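Local coordinates for tryparedoxin II (Crithidia fasciculata, PDB 1I5G), which probably shuttles reducing equivalents from trypanothione to peroxidases as a thioredoxin-like dithiol-disulfide oxidoreductase of trypanosomatid electron transport, at residues P8-V13 with L87-E92. The protein carries 1 engineered substitution. Sequence-based numbering, arbitrary orientation.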
loop_
_atom_site.group_PDB
_atom_site.type_symbol
_atom_site.label_atom_id
_atom_site.label_comp_id
_atom_site.label_asym_id
_atom_site.label_seq_id
_atom_site.Cartn_x
_atom_site.Cartn_y
_atom_site.Cartn_z
ATOM N N PRO A 8 -12.392 -7.486 -3.725
ATOM C CA PRO A 8 -13.559 -8.013 -4.441
ATOM C C PRO A 8 -13.485 -8.009 -5.960
ATOM O O PRO A 8 -14.160 -8.849 -6.566
ATOM C CB PRO A 8 -14.641 -7.071 -3.993
ATOM C CG PRO A 8 -13.955 -5.826 -3.563
ATOM C CD PRO A 8 -12.719 -6.324 -2.881
ATOM N N TYR A 9 -12.727 -7.133 -6.608
ATOM C CA TYR A 9 -12.773 -7.001 -8.054
ATOM C C TYR A 9 -11.444 -7.297 -8.721
ATOM O O TYR A 9 -11.425 -7.427 -9.936
ATOM C CB TYR A 9 -13.250 -5.610 -8.461
ATOM C CG TYR A 9 -14.523 -5.262 -7.776
ATOM C CD1 TYR A 9 -15.708 -5.902 -8.164
ATOM C CD2 TYR A 9 -14.570 -4.351 -6.757
ATOM C CE1 TYR A 9 -16.883 -5.612 -7.546
ATOM C CE2 TYR A 9 -15.754 -4.043 -6.110
ATOM C CZ TYR A 9 -16.907 -4.696 -6.525
ATOM O OH TYR A 9 -18.052 -4.357 -5.849
ATOM N N SER A 10 -10.324 -7.410 -8.008
ATOM C CA SER A 10 -9.052 -7.769 -8.630
ATOM C C SER A 10 -8.517 -9.103 -8.098
ATOM O O SER A 10 -8.349 -9.237 -6.883
ATOM C CB SER A 10 -8.019 -6.669 -8.332
ATOM O OG SER A 10 -8.262 -5.483 -9.089
ATOM N N THR A 11 -8.255 -10.009 -9.020
ATOM C CA THR A 11 -7.577 -11.194 -8.521
ATOM C C THR A 11 -6.057 -11.067 -8.661
ATOM O O THR A 11 -5.335 -11.745 -7.942
ATOM C CB THR A 11 -8.088 -12.465 -9.153
ATOM O OG1 THR A 11 -7.726 -12.285 -10.499
ATOM C CG2 THR A 11 -9.551 -12.456 -9.402
ATOM N N ASN A 12 -5.547 -10.223 -9.543
ATOM C CA ASN A 12 -4.124 -9.956 -9.696
ATOM C C ASN A 12 -3.827 -8.515 -9.353
ATOM O O ASN A 12 -4.620 -7.621 -9.542
ATOM C CB ASN A 12 -3.608 -10.231 -11.124
ATOM C CG ASN A 12 -3.576 -11.707 -11.457
ATOM O OD1 ASN A 12 -4.239 -12.117 -12.395
ATOM N ND2 ASN A 12 -2.808 -12.510 -10.694
ATOM N N VAL A 13 -2.635 -8.286 -8.849
ATOM C CA VAL A 13 -2.094 -6.963 -8.591
ATOM C C VAL A 13 -0.846 -6.749 -9.420
ATOM O O VAL A 13 -0.268 -7.685 -9.996
ATOM C CB VAL A 13 -1.877 -6.714 -7.093
ATOM C CG1 VAL A 13 -3.190 -6.823 -6.340
ATOM C CG2 VAL A 13 -0.911 -7.714 -6.540
ATOM N N LEU A 87 3.863 -3.057 -4.961
ATOM C CA LEU A 87 2.706 -3.534 -5.693
ATOM C C LEU A 87 1.689 -2.411 -5.877
ATOM O O LEU A 87 1.777 -1.352 -5.236
ATOM C CB LEU A 87 2.044 -4.685 -4.936
ATOM C CG LEU A 87 2.968 -5.867 -4.611
ATOM C CD1 LEU A 87 2.184 -6.992 -3.976
ATOM C CD2 LEU A 87 3.766 -6.361 -5.852
ATOM N N ALA A 88 0.713 -2.641 -6.745
ATOM C CA ALA A 88 -0.399 -1.722 -6.842
ATOM C C ALA A 88 -1.669 -2.460 -7.160
ATOM O O ALA A 88 -1.718 -3.443 -7.892
ATOM C CB ALA A 88 -0.160 -0.651 -7.900
ATOM N N LEU A 89 -2.762 -1.959 -6.609
ATOM C CA LEU A 89 -4.109 -2.339 -7.062
ATOM C C LEU A 89 -4.234 -1.735 -8.470
ATOM O O LEU A 89 -3.971 -0.540 -8.630
ATOM C CB LEU A 89 -5.184 -1.765 -6.117
ATOM C CG LEU A 89 -6.605 -2.164 -6.548
ATOM C CD1 LEU A 89 -6.844 -3.631 -6.264
ATOM C CD2 LEU A 89 -7.602 -1.317 -5.746
ATOM N N PRO A 90 -4.591 -2.496 -9.503
ATOM C CA PRO A 90 -4.664 -1.940 -10.854
ATOM C C PRO A 90 -5.572 -0.720 -10.937
ATOM O O PRO A 90 -6.659 -0.704 -10.346
ATOM C CB PRO A 90 -5.186 -3.128 -11.659
ATOM C CG PRO A 90 -4.611 -4.308 -10.952
ATOM C CD PRO A 90 -4.909 -3.936 -9.512
ATOM N N PHE A 91 -5.153 0.305 -11.673
ATOM C CA PHE A 91 -5.933 1.518 -11.776
ATOM C C PHE A 91 -7.350 1.305 -12.257
ATOM O O PHE A 91 -8.287 1.954 -11.755
ATOM C CB PHE A 91 -5.238 2.562 -12.643
ATOM C CG PHE A 91 -5.934 3.899 -12.643
ATOM C CD1 PHE A 91 -5.798 4.821 -11.620
ATOM C CD2 PHE A 91 -6.761 4.229 -13.704
ATOM C CE1 PHE A 91 -6.443 6.011 -11.662
ATOM C CE2 PHE A 91 -7.432 5.451 -13.756
ATOM C CZ PHE A 91 -7.245 6.284 -12.713
ATOM N N GLU A 92 -7.566 0.431 -13.235
ATOM C CA GLU A 92 -8.918 0.287 -13.775
ATOM C C GLU A 92 -9.903 -0.243 -12.761
ATOM O O GLU A 92 -11.114 -0.114 -12.945
ATOM C CB GLU A 92 -8.918 -0.510 -15.085
ATOM C CG GLU A 92 -8.152 0.193 -16.201
ATOM C CD GLU A 92 -8.791 1.477 -16.659
ATOM O OE1 GLU A 92 -9.901 1.372 -17.241
ATOM O OE2 GLU A 92 -8.173 2.532 -16.445
#
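The CA atoms of V13 and L89 are the closest such pair between 8-13 and 87-92, 5.3 Å apart just past the end of strand 87-88, which runs antiparallel to strand 12-15. The sheet pairing of the two strands is made just beyond 8-13, where A88 forms a backbone hydrogen bond with L14; within the two segments the contact is van der Waals packing. V13 CB lies 3.4 Å from the carbonyl O of A88, and its CG2 reaches CD1 of L87 at 4.1 Å. Past the strand end the ring of P90 abuts the backbone of 8-13, with CG 3.6 Å from the carbonyl O of N12. The same ring meets S10, whose OG is 3.7 Å from P90 CD; L89, its CG anti to the backbone N (chi1 -179°), touches this hydroxyl with CD1, at 3.7 Å. S10 OG is hydrogen-bonded to the carboxylate of D93, which ties the N-terminal loop to the turn before helix 94-103. In this thioredoxin-like fold strand 12-15 lies between the outermost strand 18-22, where V13 pairs with I21, and 87-88; backbone hydrogen bonds join L87 to V65 and L67, and L89 to L67, of parallel strand 63-69, while A88 packs against F77 and Y81 of helix 74-81.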